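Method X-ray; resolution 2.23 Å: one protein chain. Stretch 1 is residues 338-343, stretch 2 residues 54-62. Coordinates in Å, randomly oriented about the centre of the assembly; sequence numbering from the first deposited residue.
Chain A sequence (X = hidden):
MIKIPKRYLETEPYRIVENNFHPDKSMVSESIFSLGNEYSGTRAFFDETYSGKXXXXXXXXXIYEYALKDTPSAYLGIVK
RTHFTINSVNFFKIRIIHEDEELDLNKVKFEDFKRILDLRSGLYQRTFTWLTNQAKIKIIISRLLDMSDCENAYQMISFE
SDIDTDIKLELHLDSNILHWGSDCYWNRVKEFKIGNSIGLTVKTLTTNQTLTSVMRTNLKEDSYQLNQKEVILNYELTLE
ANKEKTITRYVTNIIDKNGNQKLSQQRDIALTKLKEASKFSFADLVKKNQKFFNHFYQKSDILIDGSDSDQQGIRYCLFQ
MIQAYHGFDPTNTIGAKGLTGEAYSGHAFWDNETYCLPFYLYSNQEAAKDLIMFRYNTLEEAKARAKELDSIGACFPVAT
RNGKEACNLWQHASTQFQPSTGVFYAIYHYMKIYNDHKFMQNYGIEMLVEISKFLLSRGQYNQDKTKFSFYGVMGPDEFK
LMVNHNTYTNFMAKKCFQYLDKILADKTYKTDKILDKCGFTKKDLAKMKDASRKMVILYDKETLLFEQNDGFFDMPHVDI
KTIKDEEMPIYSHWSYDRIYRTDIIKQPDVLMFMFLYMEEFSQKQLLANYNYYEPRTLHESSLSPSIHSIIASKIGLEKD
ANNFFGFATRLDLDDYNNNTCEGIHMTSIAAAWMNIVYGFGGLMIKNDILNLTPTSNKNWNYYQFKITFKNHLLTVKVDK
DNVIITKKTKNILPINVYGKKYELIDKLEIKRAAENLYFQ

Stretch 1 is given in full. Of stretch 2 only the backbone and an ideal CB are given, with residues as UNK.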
ATOM      1  N   GLY A 338      23.021   2.892 -13.683  1.00 29.58           N
ATOM      2  CA  GLY A 338      23.829   2.009 -14.545  1.00 29.53           C
ATOM      3  C   GLY A 338      24.217   0.753 -13.776  1.00 29.65           C
ATOM      4  O   GLY A 338      23.331   0.195 -13.095  1.00 29.32           O
ATOM      5  N   LEU A 339      25.487   0.344 -13.822  1.00 29.30           N
ATOM      6  CA  LEU A 339      25.952  -0.806 -13.005  1.00 29.68           C
ATOM      7  C   LEU A 339      26.902  -0.292 -11.927  1.00 29.55           C
ATOM      8  O   LEU A 339      28.015  -0.821 -11.822  1.00 30.96           O
ATOM      9  CB  LEU A 339      26.585  -1.852 -13.927  1.00 30.01           C
ATOM     10  CG  LEU A 339      25.633  -2.468 -14.961  1.00 30.46           C
ATOM     11  CD1 LEU A 339      26.347  -3.538 -15.786  1.00 31.10           C
ATOM     12  CD2 LEU A 339      24.408  -3.073 -14.285  1.00 30.41           C
ATOM     13  N   THR A 340      26.460   0.692 -11.140  1.00 29.28           N
ATOM     14  CA  THR A 340      27.306   1.369 -10.125  1.00 29.25           C
ATOM     15  C   THR A 340      26.786   1.135  -8.712  1.00 29.40           C
ATOM     16  O   THR A 340      27.360   1.719  -7.805  1.00 29.82           O
ATOM     17  CB  THR A 340      27.428   2.868 -10.415  1.00 28.81           C
ATOM     18  OG1 THR A 340      26.194   3.529 -10.120  1.00 28.68           O
ATOM     19  CG2 THR A 340      27.833   3.093 -11.849  1.00 29.13           C
ATOM     20  N   GLY A 341      25.768   0.300  -8.511  1.00 30.29           N
ATOM     21  CA  GLY A 341      25.229   0.094  -7.158  1.00 30.40           C
ATOM     22  C   GLY A 341      23.966  -0.741  -7.151  1.00 31.47           C
ATOM     23  O   GLY A 341      23.515  -1.204  -8.240  1.00 31.12           O
ATOM     24  N   GLU A 342      23.406  -0.900  -5.955  1.00 32.22           N
ATOM     25  CA  GLU A 342      22.261  -1.804  -5.682  1.00 32.81           C
ATOM     26  C   GLU A 342      20.944  -1.035  -5.779  1.00 32.43           C
ATOM     27  O   GLU A 342      19.991  -1.571  -6.386  1.00 31.80           O
ATOM     28  CB  GLU A 342      22.420  -2.437  -4.302  1.00 33.10           C
ATOM     29  CG  GLU A 342      23.594  -3.379  -4.251  1.00 33.78           C
ATOM     30  CD  GLU A 342      23.682  -4.231  -3.001  1.00 34.33           C
ATOM     31  OE1 GLU A 342      22.860  -4.026  -2.072  1.00 35.70           O
ATOM     32  OE2 GLU A 342      24.574  -5.077  -2.962  1.00 33.75           O
ATOM     33  N   ALA A 343      20.872   0.146  -5.176  1.00 32.93           N
ATOM     34  CA  ALA A 343      19.668   1.018  -5.241  1.00 33.64           C
ATOM     35  C   ALA A 343      19.148   1.125  -6.693  1.00 33.52           C
ATOM     36  O   ALA A 343      19.952   1.414  -7.601  1.00 32.91           O
ATOM     37  CB  ALA A 343      19.983   2.376  -4.652  1.00 33.30           C
ATOM     38  N   UNK A  54      31.716   0.150   3.174  1.00 37.97           N
ATOM     39  CA  UNK A  54      31.963  -0.055   1.732  1.00 36.17           C
ATOM     40  C   UNK A  54      30.759  -0.787   1.180  1.00 35.30           C
ATOM     41  O   UNK A  54      30.049  -1.470   1.966  1.00 35.79           O
ATOM     42  CB  UNK A  54      33.252  -0.836   1.471  1.00 36.17           C
ATOM     43  N   UNK A  55      30.531  -0.614  -0.113  1.00 33.52           N
ATOM     44  CA  UNK A  55      29.618  -1.461  -0.892  1.00 32.33           C
ATOM     45  C   UNK A  55      30.449  -2.045  -2.028  1.00 32.03           C
ATOM     46  O   UNK A  55      30.704  -1.347  -3.010  1.00 31.09           O
ATOM     47  CB  UNK A  55      28.411  -0.681  -1.417  1.00 32.33           C
ATOM     48  N   UNK A  56      30.860  -3.294  -1.854  1.00 32.51           N
ATOM     49  CA  UNK A  56      31.481  -4.130  -2.918  1.00 32.92           C
ATOM     50  C   UNK A  56      30.373  -4.509  -3.902  1.00 33.00           C
ATOM     51  O   UNK A  56      29.300  -5.011  -3.469  1.00 34.28           O
ATOM     52  CB  UNK A  56      32.154  -5.378  -2.343  1.00 32.92           C
ATOM     53  N   UNK A  57      30.631  -4.285  -5.180  1.00 31.90           N
ATOM     54  CA  UNK A  57      29.571  -4.284  -6.202  1.00 31.78           C
ATOM     55  C   UNK A  57      30.160  -4.581  -7.557  1.00 30.72           C
ATOM     56  O   UNK A  57      30.915  -3.723  -8.055  1.00 30.40           O
ATOM     57  CB  UNK A  57      28.833  -2.944  -6.233  1.00 31.78           C
ATOM     58  N   UNK A  58      29.900  -5.793  -8.045  1.00 30.33           N
ATOM     59  CA  UNK A  58      30.236  -6.281  -9.400  1.00 30.46           C
ATOM     60  C   UNK A  58      28.928  -6.762 -10.028  1.00 30.27           C
ATOM     61  O   UNK A  58      28.296  -7.644  -9.422  1.00 31.14           O
ATOM     62  CB  UNK A  58      31.282  -7.397  -9.366  1.00 30.46           C
ATOM     63  N   UNK A  59      28.514  -6.203 -11.164  1.00 29.50           N
ATOM     64  CA  UNK A  59      27.228  -6.594 -11.780  1.00 29.74           C
ATOM     65  C   UNK A  59      27.426  -6.902 -13.245  1.00 29.94           C
ATOM     66  O   UNK A  59      28.320  -6.328 -13.858  1.00 30.17           O
ATOM     67  CB  UNK A  59      26.179  -5.493 -11.616  1.00 29.74           C
ATOM     68  N   UNK A  60      26.558  -7.763 -13.752  1.00 30.92           N
ATOM     69  CA  UNK A  60      26.436  -8.153 -15.170  1.00 32.23           C
ATOM     70  C   UNK A  60      25.023  -7.817 -15.622  1.00 32.86           C
ATOM     71  O   UNK A  60      24.076  -8.252 -14.949  1.00 33.90           O
ATOM     72  CB  UNK A  60      26.739  -9.638 -15.379  1.00 32.23           C
ATOM     73  N   UNK A  61      24.902  -7.047 -16.705  1.00 32.80           N
ATOM     74  CA  UNK A  61      23.602  -6.560 -17.228  1.00 33.07           C
ATOM     75  C   UNK A  61      22.730  -7.791 -17.499  1.00 34.14           C
ATOM     76  O   UNK A  61      23.151  -8.624 -18.332  1.00 35.36           O
ATOM     77  CB  UNK A  61      23.778  -5.720 -18.495  1.00 33.07           C
ATOM     78  N   UNK A  62      21.602  -7.938 -16.797  1.00 33.91           N
ATOM     79  CA  UNK A  62      20.612  -9.008 -17.057  1.00 34.67           C
ATOM     80  C   UNK A  62      20.820 -10.236 -16.176  1.00 35.17           C
ATOM     81  O   UNK A  62      20.086 -11.217 -16.335  1.00 35.48           O
ATOM     82  CB  UNK A  62      20.673  -9.431 -18.526  1.00 34.67           C
TER

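Position 54 lies out of reach of stretch 1, with none of its atoms near the ideal CB. Almost any side chain would do; the deposited residue is Gln54, whose side chain makes no contact.

At position 55 the CA-to-CB bond points toward stretch 1, but nothing lies within 5.5 Å of the ideal CB. A side chain must therefore be medium or long to meet the chain around Gly341 and Glu342: an aliphatic group could pack beside the stem of Glu342, while a long polar or basic one might seek its carboxylate. Leu55 takes the aliphatic course. With chi1 t and chi2 p, it brings CD1 to 3.7 Å from OE2 of Glu342, a packing contact beside an oxygen that accepts from water 1; OE1 of Glu342 is bonded elsewhere in the structure.

Position 56 turns its CA-to-CB bond away, so stretch 1 places no demand on the side chain, and Ile56 makes no contact through it. O of Ile56 accepts a hydrogen bond from the O of water 1 at 2.9 Å.

Position 57 has a CB direction toward stretch 1, and an ideal CB would sit 4.8 Å from CA of Gly341 and 5.1 Å from O of Thr340. Its phi/psi of -156/107 does not require glycine, and a small residue such as alanine or serine looks compatible with what is visible. The deposited residue is Gly57: a CB would clash with the side chain from position 59, a limit stretch 1 alone does not reveal.

Position 58, in the strand, points away; many residues would suit, and Thr58 is found.

Position 59 faces stretch 1. Its ideal CB is 4.0 Å from CD2 of Leu339, and beyond it runs the backbone from Leu339 to Glu342, with the bare CA of Gly341 and the carboxylate of Glu342 farther along. A long, flat side chain fits such a path; phenylalanine, tyrosine or methionine could be considered, and a polar tip would have something to address. Tyr59 is deposited. Its CB packs 4.0 Å from CD2 of Leu339, O of Leu339 lies near the ring plane at the edge, 3.5 Å from CD2 of Tyr59, and O of Gly341 lies over one face. The tip reaches Gly341, with OH of Tyr59 3.4 Å from its CA. No direct hydrogen bond joins the stretches. Instead, OH of Tyr59 donates to the O of water 1 at 2.6 Å, and that O donates to OE2 of Glu342 at 2.6 Å, so one water ties the phenol to the acid.

Position 60 points away again; many side chains, large or small, would suit, and Phe60 directs its ring elsewhere.

Position 61 points sideways, its ideal CB 4.3 Å from CD1 of Leu339. Apolar or modest polar groups would fit. Asn61 offers its CB at 4.2 Å from CD1 of Leu339, while its amide is hydrogen-bonded elsewhere in the structure.

Position 62 is out of reach; its positive phi of 95° favours glycine, and Gly62 follows.

Stretch 2, residues 54-62: QLIGTYFNG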
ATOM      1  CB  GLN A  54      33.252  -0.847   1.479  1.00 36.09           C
ATOM      2  CG  GLN A  54      33.362  -2.151   2.267  1.00 36.33           C
ATOM      3  CD  GLN A  54      34.462  -3.036   1.718  1.00 36.40           C
ATOM      4  OE1 GLN A  54      35.350  -2.597   0.973  1.00 36.53           O
ATOM      5  NE2 GLN A  54      34.394  -4.302   2.067  1.00 35.18           N
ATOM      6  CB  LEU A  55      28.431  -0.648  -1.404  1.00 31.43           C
ATOM      7  CG  LEU A  55      27.403  -1.470  -2.186  1.00 31.88           C
ATOM      8  CD1 LEU A  55      26.873  -2.631  -1.352  1.00 31.81           C
ATOM      9  CD2 LEU A  55      26.241  -0.600  -2.661  1.00 31.96           C
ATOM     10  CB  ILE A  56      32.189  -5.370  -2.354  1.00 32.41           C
ATOM     11  CG1 ILE A  56      33.361  -4.979  -1.448  1.00 33.06           C
ATOM     12  CG2 ILE A  56      32.627  -6.250  -3.503  1.00 32.77           C
ATOM     13  CD1 ILE A  56      34.038  -6.145  -0.759  1.00 33.02           C
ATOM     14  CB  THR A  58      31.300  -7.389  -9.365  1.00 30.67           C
ATOM     15  OG1 THR A  58      32.419  -6.948  -8.588  1.00 30.30           O
ATOM     16  CG2 THR A  58      31.754  -7.787 -10.755  1.00 30.55           C
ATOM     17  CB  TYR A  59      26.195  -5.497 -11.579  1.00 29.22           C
ATOM     18  CG  TYR A  59      26.277  -4.841 -10.225  1.00 29.00           C
ATOM     19  CD1 TYR A  59      25.680  -5.423  -9.113  1.00 28.99           C
ATOM     20  CD2 TYR A  59      26.953  -3.645 -10.052  1.00 28.50           C
ATOM     21  CE1 TYR A  59      25.723  -4.804  -7.876  1.00 28.85           C
ATOM     22  CE2 TYR A  59      27.017  -3.021  -8.814  1.00 28.40           C
ATOM     23  CZ  TYR A  59      26.394  -3.605  -7.724  1.00 28.21           C
ATOM     24  OH  TYR A  59      26.436  -2.997  -6.511  1.00 27.57           O
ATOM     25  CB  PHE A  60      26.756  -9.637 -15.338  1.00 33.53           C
ATOM     26  CG  PHE A  60      28.168  -9.993 -14.939  1.00 34.54           C
ATOM     27  CD1 PHE A  60      29.200  -9.939 -15.870  1.00 34.94           C
ATOM     28  CD2 PHE A  60      28.468 -10.335 -13.627  1.00 34.57           C
ATOM     29  CE1 PHE A  60      30.507 -10.244 -15.502  1.00 35.63           C
ATOM     30  CE2 PHE A  60      29.771 -10.644 -13.260  1.00 35.45           C
ATOM     31  CZ  PHE A  60      30.788 -10.610 -14.198  1.00 36.23           C
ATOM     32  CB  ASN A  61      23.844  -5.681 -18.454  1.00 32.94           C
ATOM     33  CG  ASN A  61      22.773  -4.643 -18.708  1.00 32.68           C
ATOM     34  OD1 ASN A  61      21.585  -4.966 -18.750  1.00 32.75           O
ATOM     35  ND2 ASN A  61      23.195  -3.402 -18.907  1.00 31.78           N
TER
HETATM   36  O   HOH W   1      26.647  -4.743  -4.577  1.00 29.89           O
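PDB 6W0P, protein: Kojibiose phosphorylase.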